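Local coordinates for protein putative hydrolase (Campylobacter jejuni, PDB 3D6L) that probably hydrolyses long-chain fatty acyl-CoA thioesters, and forms a hexamer of hot dog fold subunits, at residues E86-A91 with V105-V110; R2-P7 with S70-V75. One frame throughout, in Å; residues are numbered along the deposited sequence.

Contact 1: residues E86-A91 with V105-V110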
ATOM      1  N   GLU A  86     -24.547 -11.631   8.177  1.00 17.60           N
ATOM      2  CA  GLU A  86     -23.570 -12.567   8.697  1.00 17.59           C
ATOM      3  C   GLU A  86     -22.522 -12.810   7.618  1.00 17.21           C
ATOM      4  O   GLU A  86     -22.857 -13.160   6.480  1.00 17.08           O
ATOM      5  CB  GLU A  86     -24.218 -13.887   9.139  1.00 17.66           C
ATOM      6  CG  GLU A  86     -23.235 -14.878   9.793  1.00 18.33           C
ATOM      7  CD  GLU A  86     -22.763 -14.451  11.183  1.00 20.20           C
ATOM      8  OE1 GLU A  86     -23.598 -13.994  12.001  1.00 20.89           O
ATOM      9  OE2 GLU A  86     -21.551 -14.587  11.471  1.00 20.20           O
ATOM     10  N   VAL A  87     -21.258 -12.614   7.978  1.00 16.74           N
ATOM     11  CA  VAL A  87     -20.161 -12.841   7.051  1.00 16.54           C
ATOM     12  C   VAL A  87     -19.313 -13.989   7.559  1.00 16.52           C
ATOM     13  O   VAL A  87     -18.898 -14.000   8.715  1.00 16.38           O
ATOM     14  CB  VAL A  87     -19.296 -11.572   6.847  1.00 16.66           C
ATOM     15  CG1 VAL A  87     -18.146 -11.851   5.883  1.00 16.54           C
ATOM     16  CG2 VAL A  87     -20.159 -10.404   6.336  1.00 16.69           C
ATOM     17  N   GLU A  88     -19.072 -14.959   6.685  1.00 16.69           N
ATOM     18  CA  GLU A  88     -18.237 -16.096   7.011  1.00 16.77           C
ATOM     19  C   GLU A  88     -17.057 -16.107   6.072  1.00 16.61           C
ATOM     20  O   GLU A  88     -17.219 -16.007   4.855  1.00 16.53           O
ATOM     21  CB  GLU A  88     -19.018 -17.403   6.869  1.00 16.97           C
ATOM     22  CG  GLU A  88     -20.156 -17.560   7.862  1.00 18.80           C
ATOM     23  CD  GLU A  88     -19.679 -17.845   9.278  1.00 21.43           C
ATOM     24  OE1 GLU A  88     -18.525 -18.300   9.447  1.00 21.94           O
ATOM     25  OE2 GLU A  88     -20.468 -17.612  10.224  1.00 23.60           O
ATOM     26  N   VAL A  89     -15.866 -16.235   6.640  1.00 16.45           N
ATOM     27  CA  VAL A  89     -14.656 -16.251   5.844  1.00 16.26           C
ATOM     28  C   VAL A  89     -14.046 -17.653   5.863  1.00 16.87           C
ATOM     29  O   VAL A  89     -13.906 -18.260   6.930  1.00 16.72           O
ATOM     30  CB  VAL A  89     -13.642 -15.190   6.345  1.00 16.13           C
ATOM     31  CG1 VAL A  89     -12.495 -15.044   5.376  1.00 15.66           C
ATOM     32  CG2 VAL A  89     -14.330 -13.847   6.547  1.00 15.15           C
ATOM     33  N   THR A  90     -13.704 -18.165   4.678  1.00 17.40           N
ATOM     34  CA  THR A  90     -13.013 -19.446   4.534  1.00 18.17           C
ATOM     35  C   THR A  90     -11.639 -19.245   3.878  1.00 18.58           C
ATOM     36  O   THR A  90     -11.499 -18.438   2.960  1.00 18.49           O
ATOM     37  CB  THR A  90     -13.829 -20.449   3.681  1.00 18.21           C
ATOM     38  OG1 THR A  90     -13.831 -20.030   2.310  1.00 19.07           O
ATOM     39  CG2 THR A  90     -15.276 -20.552   4.169  1.00 18.43           C
ATOM     40  N   ALA A  91     -10.629 -19.971   4.354  1.00 19.31           N
ATOM     41  CA  ALA A  91      -9.316 -19.963   3.715  1.00 20.37           C
ATOM     42  C   ALA A  91      -9.078 -21.272   2.969  1.00 21.55           C
ATOM     43  O   ALA A  91      -9.254 -22.359   3.523  1.00 21.59           O
ATOM     44  CB  ALA A  91      -8.217 -19.714   4.723  1.00 19.81           C
ATOM     45  N   VAL A 105     -12.479 -19.628   8.849  1.00 22.33           N
ATOM     46  CA  VAL A 105     -11.346 -18.944   9.426  1.00 21.08           C
ATOM     47  C   VAL A 105     -11.751 -17.749  10.292  1.00 20.31           C
ATOM     48  O   VAL A 105     -11.110 -17.479  11.309  1.00 20.60           O
ATOM     49  CB  VAL A 105     -10.319 -18.619   8.311  1.00 21.17           C
ATOM     50  CG1 VAL A 105     -10.553 -17.253   7.695  1.00 20.45           C
ATOM     51  CG2 VAL A 105      -8.909 -18.790   8.826  1.00 21.89           C
ATOM     52  N   THR A 106     -12.820 -17.057   9.900  1.00 18.96           N
ATOM     53  CA  THR A 106     -13.378 -15.961  10.697  1.00 17.90           C
ATOM     54  C   THR A 106     -14.872 -15.716  10.426  1.00 17.22           C
ATOM     55  O   THR A 106     -15.416 -16.163   9.423  1.00 16.86           O
ATOM     56  CB  THR A 106     -12.485 -14.628  10.695  1.00 17.99           C
ATOM     57  OG1 THR A 106     -13.302 -13.458  10.533  1.00 18.55           O
ATOM     58  CG2 THR A 106     -11.440 -14.636   9.627  1.00 16.71           C
ATOM     59  N   SER A 107     -15.514 -15.004  11.344  1.00 16.56           N
ATOM     60  CA  SER A 107     -16.955 -14.855  11.365  1.00 16.49           C
ATOM     61  C   SER A 107     -17.330 -13.462  11.867  1.00 16.10           C
ATOM     62  O   SER A 107     -16.641 -12.909  12.717  1.00 16.06           O
ATOM     63  CB  SER A 107     -17.517 -15.889  12.320  1.00 16.73           C
ATOM     64  OG  SER A 107     -18.916 -15.861  12.319  1.00 18.36           O
ATOM     65  N   ALA A 108     -18.412 -12.885  11.352  1.00 15.74           N
ATOM     66  CA  ALA A 108     -18.851 -11.569  11.827  1.00 15.60           C
ATOM     67  C   ALA A 108     -20.300 -11.250  11.502  1.00 15.45           C
ATOM     68  O   ALA A 108     -20.853 -11.749  10.530  1.00 15.07           O
ATOM     69  CB  ALA A 108     -17.931 -10.456  11.295  1.00 15.43           C
ATOM     70  N   LEU A 109     -20.893 -10.402  12.335  1.00 15.78           N
ATOM     71  CA  LEU A 109     -22.234  -9.870  12.118  1.00 16.29           C
ATOM     72  C   LEU A 109     -22.106  -8.363  11.933  1.00 16.38           C
ATOM     73  O   LEU A 109     -21.807  -7.645  12.887  1.00 16.33           O
ATOM     74  CB  LEU A 109     -23.113 -10.148  13.339  1.00 16.36           C
ATOM     75  CG  LEU A 109     -24.578 -10.576  13.209  1.00 16.57           C
ATOM     76  CD1 LEU A 109     -25.297 -10.294  14.540  1.00 15.75           C
ATOM     77  CD2 LEU A 109     -25.312  -9.931  12.025  1.00 15.25           C
ATOM     78  N   VAL A 110     -22.331  -7.886  10.713  1.00 16.46           N
ATOM     79  CA  VAL A 110     -22.133  -6.470  10.390  1.00 16.54           C
ATOM     80  C   VAL A 110     -23.478  -5.814  10.099  1.00 16.67           C
ATOM     81  O   VAL A 110     -24.346  -6.433   9.478  1.00 16.84           O
ATOM     82  CB  VAL A 110     -21.193  -6.282   9.144  1.00 16.60           C
ATOM     83  CG1 VAL A 110     -20.612  -4.882   9.119  1.00 15.72           C
ATOM     84  CG2 VAL A 110     -20.059  -7.315   9.129  1.00 16.04           C
TER
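Val87 pairs with Ala108, and Val89 with Thr106, in the antiparallel beta hairpin of strands 82-94 and 100-115, part of the hot dog sheet. Val87 N donates an almost straight bond of 2.7 Å to Ala108 O, answered by Ala108 N to Val87 O. Val89 N likewise reaches Thr106 O. Beyond this pair the register slips: Val89 O accepts Val105 N at 2.8 Å and, weakly, Thr106 N at 3.4 Å, so that two residues face one in a classic beta bulge. CG1 of Val89 meets CG1 of Val105 at 3.7 Å, the two side chains crossing obliquely, while Thr106 lies beside Val89 and points the same way, toward Ile33 of helix 26-42. On the other face Glu86, Glu88 and Ser107 gather. Glu86 CG is anti to the backbone N (chi1 -176°), and a bend at chi2 (71°) turns CD back over the partner strand. Glu86 OE2 then lies 3.0 Å from Ser107 OG, and Glu88 OE2 3.1 Å from the same OG. Two acidic groups close together, with Glu86 OE2 also near the Ala108 carbonyl oxygen, could raise the pKa of one, although Lys60 and Arg2, in long, weak ion pairs with Glu88 OE1, may offset this.

Contact 2: residues R2-P7 with S70-V75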
ATOM      1  N   ARG A   2     -22.451 -24.274   5.325  1.00 52.07           N
ATOM      2  CA  ARG A   2     -22.127 -23.465   4.110  1.00 52.01           C
ATOM      3  C   ARG A   2     -22.996 -23.860   2.905  1.00 51.88           C
ATOM      4  O   ARG A   2     -23.069 -25.037   2.514  1.00 51.80           O
ATOM      5  CB  ARG A   2     -20.633 -23.565   3.745  1.00 52.24           C
ATOM      6  CG  ARG A   2     -20.109 -22.368   2.939  1.00 52.33           C
ATOM      7  CD  ARG A   2     -19.216 -21.427   3.787  1.00 52.56           C
ATOM      8  NE  ARG A   2     -19.807 -21.043   5.075  1.00 52.35           N
ATOM      9  CZ  ARG A   2     -19.350 -21.447   6.262  1.00 52.58           C
ATOM     10  NH1 ARG A   2     -19.955 -21.049   7.377  1.00 52.69           N
ATOM     11  NH2 ARG A   2     -18.284 -22.244   6.346  1.00 52.99           N
ATOM     12  N   ASP A   3     -23.626 -22.838   2.326  1.00 51.42           N
ATOM     13  CA  ASP A   3     -24.645 -22.937   1.273  1.00 50.90           C
ATOM     14  C   ASP A   3     -25.356 -21.581   1.236  1.00 49.96           C
ATOM     15  O   ASP A   3     -26.550 -21.483   0.920  1.00 50.16           O
ATOM     16  CB  ASP A   3     -25.652 -24.079   1.525  1.00 51.33           C
ATOM     17  CG  ASP A   3     -26.209 -24.089   2.960  1.00 52.75           C
ATOM     18  OD1 ASP A   3     -25.981 -25.100   3.675  1.00 53.82           O
ATOM     19  OD2 ASP A   3     -26.865 -23.096   3.373  1.00 53.63           O
ATOM     20  N   MET A   4     -24.605 -20.538   1.590  1.00 48.45           N
ATOM     21  CA  MET A   4     -25.119 -19.169   1.606  1.00 46.55           C
ATOM     22  C   MET A   4     -24.736 -18.445   0.307  1.00 45.19           C
ATOM     23  O   MET A   4     -24.309 -17.286   0.317  1.00 45.06           O
ATOM     24  CB  MET A   4     -24.624 -18.425   2.859  1.00 46.79           C
ATOM     25  CG  MET A   4     -23.173 -18.731   3.263  1.00 46.59           C
ATOM     26  SD  MET A   4     -22.810 -18.499   5.027  1.00 46.14           S
ATOM     27  CE  MET A   4     -23.024 -16.730   5.217  1.00 45.94           C
ATOM     28  N   GLY A   5     -24.900 -19.156  -0.808  1.00 43.44           N
ATOM     29  CA  GLY A   5     -24.571 -18.646  -2.137  1.00 41.22           C
ATOM     30  C   GLY A   5     -23.093 -18.751  -2.456  1.00 39.51           C
ATOM     31  O   GLY A   5     -22.345 -19.437  -1.755  1.00 39.46           O
ATOM     32  N   GLU A   6     -22.681 -18.083  -3.531  1.00 37.68           N
ATOM     33  CA  GLU A   6     -21.268 -17.968  -3.875  1.00 36.01           C
ATOM     34  C   GLU A   6     -20.630 -16.783  -3.120  1.00 33.85           C
ATOM     35  O   GLU A   6     -21.352 -15.922  -2.605  1.00 33.51           O
ATOM     36  CB  GLU A   6     -21.066 -17.892  -5.407  1.00 36.05           C
ATOM     37  CG  GLU A   6     -21.718 -16.718  -6.126  1.00 36.85           C
ATOM     38  CD  GLU A   6     -21.207 -16.531  -7.566  1.00 37.69           C
ATOM     39  OE1 GLU A   6     -21.231 -17.508  -8.360  1.00 39.28           O
ATOM     40  OE2 GLU A   6     -20.790 -15.391  -7.906  1.00 39.68           O
ATOM     41  N   PRO A   7     -19.282 -16.749  -3.027  1.00 31.99           N
ATOM     42  CA  PRO A   7     -18.612 -15.691  -2.270  1.00 30.57           C
ATOM     43  C   PRO A   7     -18.898 -14.302  -2.819  1.00 29.18           C
ATOM     44  O   PRO A   7     -19.010 -14.126  -4.038  1.00 28.94           O
ATOM     45  CB  PRO A   7     -17.124 -16.012  -2.451  1.00 30.69           C
ATOM     46  CG  PRO A   7     -17.073 -17.431  -2.838  1.00 31.12           C
ATOM     47  CD  PRO A   7     -18.311 -17.691  -3.611  1.00 31.81           C
ATOM     48  N   SER A  70     -12.260 -16.481   0.878  1.00 18.27           N
ATOM     49  CA  SER A  70     -13.597 -16.310   0.341  1.00 18.71           C
ATOM     50  C   SER A  70     -14.487 -15.787   1.453  1.00 18.92           C
ATOM     51  O   SER A  70     -14.477 -16.313   2.564  1.00 18.84           O
ATOM     52  CB  SER A  70     -14.130 -17.632  -0.203  1.00 18.81           C
ATOM     53  OG  SER A  70     -13.403 -18.026  -1.359  1.00 20.07           O
ATOM     54  N   CYS A  71     -15.236 -14.733   1.146  1.00 19.23           N
ATOM     55  CA  CYS A  71     -16.157 -14.129   2.089  1.00 19.43           C
ATOM     56  C   CYS A  71     -17.572 -14.353   1.617  1.00 19.86           C
ATOM     57  O   CYS A  71     -17.981 -13.842   0.566  1.00 19.64           O
ATOM     58  CB  CYS A  71     -15.908 -12.625   2.219  1.00 19.68           C
ATOM     59  SG  CYS A  71     -14.250 -12.170   2.716  1.00 17.66           S
ATOM     60  N   TYR A  72     -18.309 -15.113   2.417  1.00 20.51           N
ATOM     61  CA  TYR A  72     -19.702 -15.413   2.170  1.00 21.50           C
ATOM     62  C   TYR A  72     -20.571 -14.539   3.051  1.00 22.34           C
ATOM     63  O   TYR A  72     -20.176 -14.168   4.156  1.00 22.63           O
ATOM     64  CB  TYR A  72     -19.975 -16.877   2.483  1.00 21.33           C
ATOM     65  CG  TYR A  72     -19.176 -17.837   1.643  1.00 21.67           C
ATOM     66  CD1 TYR A  72     -17.887 -18.228   2.023  1.00 20.46           C
ATOM     67  CD2 TYR A  72     -19.709 -18.365   0.456  1.00 21.79           C
ATOM     68  CE1 TYR A  72     -17.149 -19.121   1.247  1.00 21.35           C
ATOM     69  CE2 TYR A  72     -18.980 -19.267  -0.327  1.00 21.38           C
ATOM     70  CZ  TYR A  72     -17.703 -19.634   0.075  1.00 21.53           C
ATOM     71  OH  TYR A  72     -16.982 -20.519  -0.690  1.00 22.03           O
ATOM     72  N   SER A  73     -21.766 -14.233   2.563  1.00 23.39           N
ATOM     73  CA  SER A  73     -22.676 -13.347   3.264  1.00 24.47           C
ATOM     74  C   SER A  73     -24.098 -13.863   3.281  1.00 25.16           C
ATOM     75  O   SER A  73     -24.577 -14.434   2.296  1.00 25.84           O
ATOM     76  CB  SER A  73     -22.653 -11.976   2.619  1.00 24.51           C
ATOM     77  OG  SER A  73     -21.332 -11.470   2.634  1.00 25.49           O
ATOM     78  N   LYS A  74     -24.762 -13.677   4.418  1.00 25.46           N
ATOM     79  CA  LYS A  74     -26.197 -13.871   4.495  1.00 25.79           C
ATOM     80  C   LYS A  74     -26.862 -12.689   5.198  1.00 25.56           C
ATOM     81  O   LYS A  74     -26.573 -12.395   6.362  1.00 25.51           O
ATOM     82  CB  LYS A  74     -26.549 -15.196   5.182  1.00 26.15           C
ATOM     83  CG  LYS A  74     -28.045 -15.510   5.128  1.00 27.46           C
ATOM     84  CD  LYS A  74     -28.360 -16.940   5.520  1.00 30.17           C
ATOM     85  CE  LYS A  74     -29.854 -17.106   5.806  1.00 31.72           C
ATOM     86  NZ  LYS A  74     -30.712 -16.956   4.586  1.00 32.62           N
ATOM     87  N   VAL A  75     -27.748 -12.009   4.478  1.00 25.39           N
ATOM     88  CA  VAL A  75     -28.568 -10.977   5.085  1.00 25.23           C
ATOM     89  C   VAL A  75     -29.475 -11.665   6.084  1.00 25.13           C
ATOM     90  O   VAL A  75     -30.273 -12.527   5.738  1.00 25.31           O
ATOM     91  CB  VAL A  75     -29.383 -10.188   4.058  1.00 25.24           C
ATOM     92  CG1 VAL A  75     -30.246  -9.136   4.754  1.00 24.91           C
ATOM     93  CG2 VAL A  75     -28.454  -9.533   3.048  1.00 25.60           C
TER
HETATM   94  O   HOH W   1     -22.156 -15.410  -0.042  1.00 15.43           O
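Tyr72 and Met4 meet CB to CG, and a torsion in each places the groups beyond. Cys71 and Ser73 touch helix 26-42, while Tyr72 stands on the other face of strand 68-78, where chi1 of -61° puts CG anti to the carbonyl carbon and beside the backbone N. In Met4, a bend at chi3 (-66°) carries the methyl CE down to the strand, where it lies 3.6 Å from Lys74 N and near Lys74 CB, while Met4 CG rests 3.8 Å from Tyr72 CB. Arg2, Gly5 and Pro7 meet the ring itself. Arg2 crosses it at about a right angle, its CD over one face in a CH-pi contact 4.0 Å from the Tyr72 ring centroid and 17° off the normal. On the opposite face lies Pro7 CB, offset toward the rim; Pro7 runs side by side with the tyrosine and brings CG to 3.6 Å from Tyr72 CE2. Gly5 O sits at the ring edge, near its plane, and Met4 SD lies in the plane of the Arg2 guanidinium, at its edge. One water bridges the two backbones. It donates to Met4 O and, at 2.7 Å, to Glu6 O, and accepts Ser73 N at 2.9 Å, linking two carbonyls of the loop to the strand. Direct backbone pairing begins just beyond, where Cys71 bonds Lys8 and Leu9. Glu6 and Pro7 also pack on Glu6 of a second subunit, placing this loop beside a subunit boundary. The arrangement is that of an N-terminal loop that runs beside strand 68-78 of the hot dog sheet, wraps the Tyr72 ring on the face away from helix 26-42, and passes into the edge strand 9-12.

Contacts 1 and 2, their centres about 9 Å apart, meet along the seam between neighbouring strands 68-78 and 82-94. Tyr72 N lies 2.8 Å from Glu88 O, and Lys74 O is equally close to Glu86 N, both probable hydrogen bonds; the strand under the N-terminal loop is therefore paired directly with the first strand of the hairpin. A side-chain link runs across the sheet face as well: Arg2 NH1 packs 3.5 Å from Glu88 CG, so the residue lying over the tyrosine ring in contact 2 also borders the acidic cluster of contact 1. Together the contacts take in three consecutive strands, 68-78, 82-94 and 100-115, of the sheet, the face with Val89 and Thr106 resting on helix 26-42.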